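Side-chain contacts in regulatory protein PCRH (Pseudomonas aeruginosa, PDB 2XCB), which probably acts as a type III secretion chaperone, binding a short region of the translocator protein PopD: residues 24-27 with 28-32; 61-65 with 66-70. All blocks are in the same frame, centred on the assembly; numbering follows the deposited sequence. Where two conformers were deposited one is given.

Overall arrangement
Contacts 1 and 2 lie in series along an all-helical chain, their centres about 15 Å apart. Contact 1 occupies the last turns of helix 15-30 and its ending, and contact 2 the turn that joins helix 52-64 to helix 68-81. They touch where Tyr-29 CD1 packs on Cys-61 SG at 3.9 Å. Both meet the bound PopD peptide: in contact 1 Tyr-29 OH hydrogen-bonds its backbone and the ring packs on an apolar side chain, while in contact 2 Gln-63 packs on an apolar side chain of the peptide. Helices 15-30 and 52-64 each end in a Schellman motif with a glycine, Gly-32 or Gly-66, at positive phi.

Contact 1. Residues 24-27 with 28-32; sequences LGFN and QYQAG
Phe-26 and Gln-30, one helical turn apart, stack ring on amide with planes 6° apart. Gln-30 CG stands over the ring face in a CH-pi contact, 3.9 Å from the centroid of Phe-26, and a bend at chi2 lays the amide over the rim beyond it, with NE2 3.7 Å from Phe-26 CE1. With CG anti to the backbone N (chi1 172°), the Phe-26 ring lies on the carbonyl side of its residue, toward the next turn where Gln-30 stands. A long, flexible glutamine suits this exposed place, its methylenes and amide sheltering part of an aromatic face.

Among backbone bonds, Gln-30 N reaches Phe-26 O at 2.9 Å and nearly straight, whereas Ala-31 N to Asn-27 O, 3.1 Å, is bent to 137° as the helix gives out. Gly-32 is the C-prime residue of a Schellman motif: its N bonds Tyr-29 O, the following residue's N reaches Gln-28 O, and lacking CB it takes a positive phi readily.

Gln-28 CG lies 3.4 Å from Leu-24 O, the oxygen that accepts Gln-28 N.

This turn forms part of the PopD-binding surface: Phe-26 packs on the peptide backbone, which Tyr-29 OH hydrogen-bonds. Leu-24 and Gln-28 pack on helix 34-47 and on Gln-20 of the second subunit, Tyr-29 on helix 52-64.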
# COMPACT_ATOMS: atom_id res chain seq x y z
N LEU A 24 0.17 -6.91 -1.77
CA LEU A 24 -0.52 -6.04 -2.72
C LEU A 24 0.43 -5.79 -3.88
O LEU A 24 0.04 -5.94 -5.06
CB LEU A 24 -1.01 -4.73 -2.05
CG LEU A 24 -1.86 -3.70 -2.82
CD1 LEU A 24 -2.80 -2.99 -1.87
CD2 LEU A 24 -0.99 -2.65 -3.41
N GLY A 25 1.67 -5.46 -3.54
CA GLY A 25 2.72 -5.18 -4.53
C GLY A 25 3.04 -6.38 -5.36
O GLY A 25 3.15 -6.27 -6.56
N PHE A 26 3.19 -7.54 -4.74
CA PHE A 26 3.42 -8.78 -5.44
C PHE A 26 2.29 -9.05 -6.46
O PHE A 26 2.53 -9.58 -7.57
CB PHE A 26 3.47 -9.91 -4.41
CG PHE A 26 3.50 -11.31 -5.00
CD1 PHE A 26 4.72 -11.96 -5.20
CD2 PHE A 26 2.34 -12.00 -5.29
CE1 PHE A 26 4.78 -13.28 -5.73
CE2 PHE A 26 2.38 -13.32 -5.79
CZ PHE A 26 3.60 -13.96 -6.01
N ASN A 27 1.04 -8.78 -6.05
CA ASN A 27 -0.09 -9.11 -6.90
C ASN A 27 -0.15 -8.22 -8.13
O ASN A 27 -0.38 -8.72 -9.24
CB ASN A 27 -1.43 -9.16 -6.11
CG ASN A 27 -1.51 -10.37 -5.20
OD1 ASN A 27 -0.91 -11.41 -5.45
ND2 ASN A 27 -2.23 -10.22 -4.10
N GLN A 28 0.12 -6.94 -7.93
CA GLN A 28 0.23 -6.01 -9.05
C GLN A 28 1.35 -6.42 -10.03
O GLN A 28 1.17 -6.37 -11.28
CB GLN A 28 0.39 -4.58 -8.57
CG GLN A 28 -0.81 -4.09 -7.74
CD GLN A 28 -2.14 -4.33 -8.44
OE1 GLN A 28 -2.73 -5.40 -8.36
NE2 GLN A 28 -2.62 -3.32 -9.11
N TYR A 29 2.48 -6.87 -9.46
CA TYR A 29 3.56 -7.46 -10.27
C TYR A 29 3.10 -8.65 -11.09
O TYR A 29 3.36 -8.67 -12.29
CB TYR A 29 4.78 -7.84 -9.40
CG TYR A 29 5.94 -8.36 -10.23
CD1 TYR A 29 6.76 -7.48 -10.96
CD2 TYR A 29 6.19 -9.71 -10.32
CE1 TYR A 29 7.81 -7.99 -11.77
CE2 TYR A 29 7.23 -10.21 -11.08
CZ TYR A 29 8.05 -9.35 -11.77
OH TYR A 29 9.04 -9.88 -12.56
N GLN A 30 2.44 -9.65 -10.46
CA GLN A 30 1.92 -10.81 -11.18
C GLN A 30 0.94 -10.41 -12.34
O GLN A 30 0.82 -11.12 -13.31
CB GLN A 30 1.19 -11.81 -10.23
CG GLN A 30 2.00 -12.33 -9.04
CD GLN A 30 3.25 -13.11 -9.46
OE1 GLN A 30 3.15 -14.26 -9.90
NE2 GLN A 30 4.41 -12.50 -9.32
N ALA A 31 0.24 -9.28 -12.22
CA ALA A 31 -0.70 -8.84 -13.23
C ALA A 31 -0.02 -7.89 -14.25
O ALA A 31 -0.69 -7.28 -15.09
CB ALA A 31 -1.89 -8.15 -12.56
N GLY A 32 1.29 -7.72 -14.17
CA GLY A 32 1.98 -6.90 -15.17
C GLY A 32 1.73 -5.43 -15.00
O GLY A 32 2.12 -4.59 -15.85

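Contact 2. Residues 61-65 with 66-70; sequences CRQSL and GLYEQ
Arg-62 reaches from the last turn of helix 52-64 across to Gln-70 on the next helix, its chain extended from CG to NE (chi2 166°, chi3 169°). NH1 gives a hydrogen bond to Gln-70 O at 3.3 Å, entering from above the carbonyl plane, while OE1 of Gln-70 sits over the centre of the guanidinium, 3.5 Å from Arg-62 CZ. The planes of amide and guanidinium stand 78° apart. NE is held by Gln-38 of helix 34-47.

Two bonds back into the last turn, Leu-67 N to Arg-62 O at 2.8 Å and Gly-66 N to Gln-63 O at 3.0 Å, make a Schellman motif, whose positive phi suits Gly-66. Tyr-68 CE1 lies 3.8 Å from the same Gln-63 O. The side-chain amide of Gln-63 hydrogen-bonds Tyr-75 OH through OE1 and Glu-94 OE2 through NE2, and the side chain packs on the bound peptide. Leu-65 CB meets Leu-67 CG at 4.3 Å; Leu-67 occupies the N-cap position of helix 68-81. Helices joined by such short turns are consistent with the tetratricopeptide-repeat fold of this chaperone class.

A long, bent hydrogen bond and an amide oxygen over the guanidinium face thus add a polar bridge across the turn, and their dipoles, with Gln-38, probably steady the arginine's charge.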
# COMPACT_ATOMS: atom_id res chain seq x y z
N CYS A 61 10.46 -4.84 -10.99
CA CYS A 61 9.57 -3.88 -11.63
C CYS A 61 10.27 -2.98 -12.59
O CYS A 61 9.79 -2.78 -13.69
CB CYS A 61 8.83 -2.99 -10.59
SG CYS A 61 7.70 -3.89 -9.67
N ARG A 62 11.41 -2.46 -12.17
CA ARG A 62 12.20 -1.59 -13.00
C ARG A 62 12.78 -2.33 -14.25
O ARG A 62 12.78 -1.81 -15.38
CB ARG A 62 13.31 -1.01 -12.15
CG ARG A 62 12.78 0.06 -11.19
CD ARG A 62 13.78 0.39 -10.13
NE ARG A 62 13.37 1.58 -9.38
CZ ARG A 62 14.11 2.26 -8.51
NH1 ARG A 62 15.35 1.87 -8.15
NH2 ARG A 62 13.54 3.30 -7.89
N GLN A 63 13.24 -3.55 -14.01
CA GLN A 63 13.67 -4.40 -15.13
C GLN A 63 12.57 -4.54 -16.19
O GLN A 63 12.85 -4.34 -17.37
CB GLN A 63 14.10 -5.80 -14.65
CG GLN A 63 14.95 -6.54 -15.73
CD GLN A 63 15.46 -7.92 -15.27
OE1 GLN A 63 15.60 -8.16 -14.10
NE2 GLN A 63 15.74 -8.81 -16.22
N SER A 64 11.34 -4.85 -15.76
CA SER A 64 10.23 -5.07 -16.68
C SER A 64 9.82 -3.82 -17.45
O SER A 64 9.23 -3.92 -18.52
CB SER A 64 9.04 -5.62 -15.94
OG SER A 64 9.19 -6.99 -15.74
N LEU A 65 10.14 -2.65 -16.88
CA LEU A 65 9.91 -1.35 -17.50
C LEU A 65 11.12 -0.84 -18.28
O LEU A 65 11.13 0.29 -18.76
CB LEU A 65 9.64 -0.32 -16.37
CG LEU A 65 8.27 -0.48 -15.69
CD1 LEU A 65 8.24 0.43 -14.43
CD2 LEU A 65 7.15 -0.10 -16.70
N GLY A 66 12.18 -1.62 -18.34
CA GLY A 66 13.35 -1.17 -19.12
C GLY A 66 14.20 -0.19 -18.43
O GLY A 66 15.06 0.47 -19.06
N LEU A 67 14.03 -0.05 -17.11
CA LEU A 67 14.87 0.87 -16.39
C LEU A 67 16.08 0.10 -15.82
O LEU A 67 16.18 -0.04 -14.61
CB LEU A 67 14.10 1.51 -15.20
CG LEU A 67 12.93 2.35 -15.70
CD1 LEU A 67 12.12 2.85 -14.49
CD2 LEU A 67 13.48 3.56 -16.57
N TYR A 68 17.00 -0.36 -16.67
CA TYR A 68 18.03 -1.28 -16.20
C TYR A 68 19.02 -0.73 -15.18
O TYR A 68 19.41 -1.43 -14.28
CB TYR A 68 18.77 -1.89 -17.41
CG TYR A 68 17.83 -2.47 -18.40
CD1 TYR A 68 17.18 -3.65 -18.10
CD2 TYR A 68 17.54 -1.82 -19.63
CE1 TYR A 68 16.31 -4.21 -18.98
CE2 TYR A 68 16.65 -2.37 -20.53
CZ TYR A 68 16.06 -3.58 -20.19
OH TYR A 68 15.20 -4.18 -21.00
N GLU A 69 19.46 0.51 -15.34
CA GLU A 69 20.40 1.10 -14.40
C GLU A 69 19.74 1.22 -12.99
O GLU A 69 20.37 0.90 -11.96
CB GLU A 69 20.88 2.45 -14.90
CG GLU A 69 21.58 2.40 -16.23
CD GLU A 69 23.07 2.12 -16.11
OE1 GLU A 69 23.54 1.65 -15.04
OE2 GLU A 69 23.77 2.38 -17.13
N GLN A 70 18.48 1.65 -12.94
CA GLN A 70 17.79 1.72 -11.62
C GLN A 70 17.51 0.34 -11.05
O GLN A 70 17.60 0.15 -9.82
CB GLN A 70 16.48 2.49 -11.72
CG GLN A 70 16.71 3.93 -12.13
CD GLN A 70 15.38 4.71 -12.06
OE1 GLN A 70 14.61 4.50 -11.14
NE2 GLN A 70 15.12 5.56 -13.01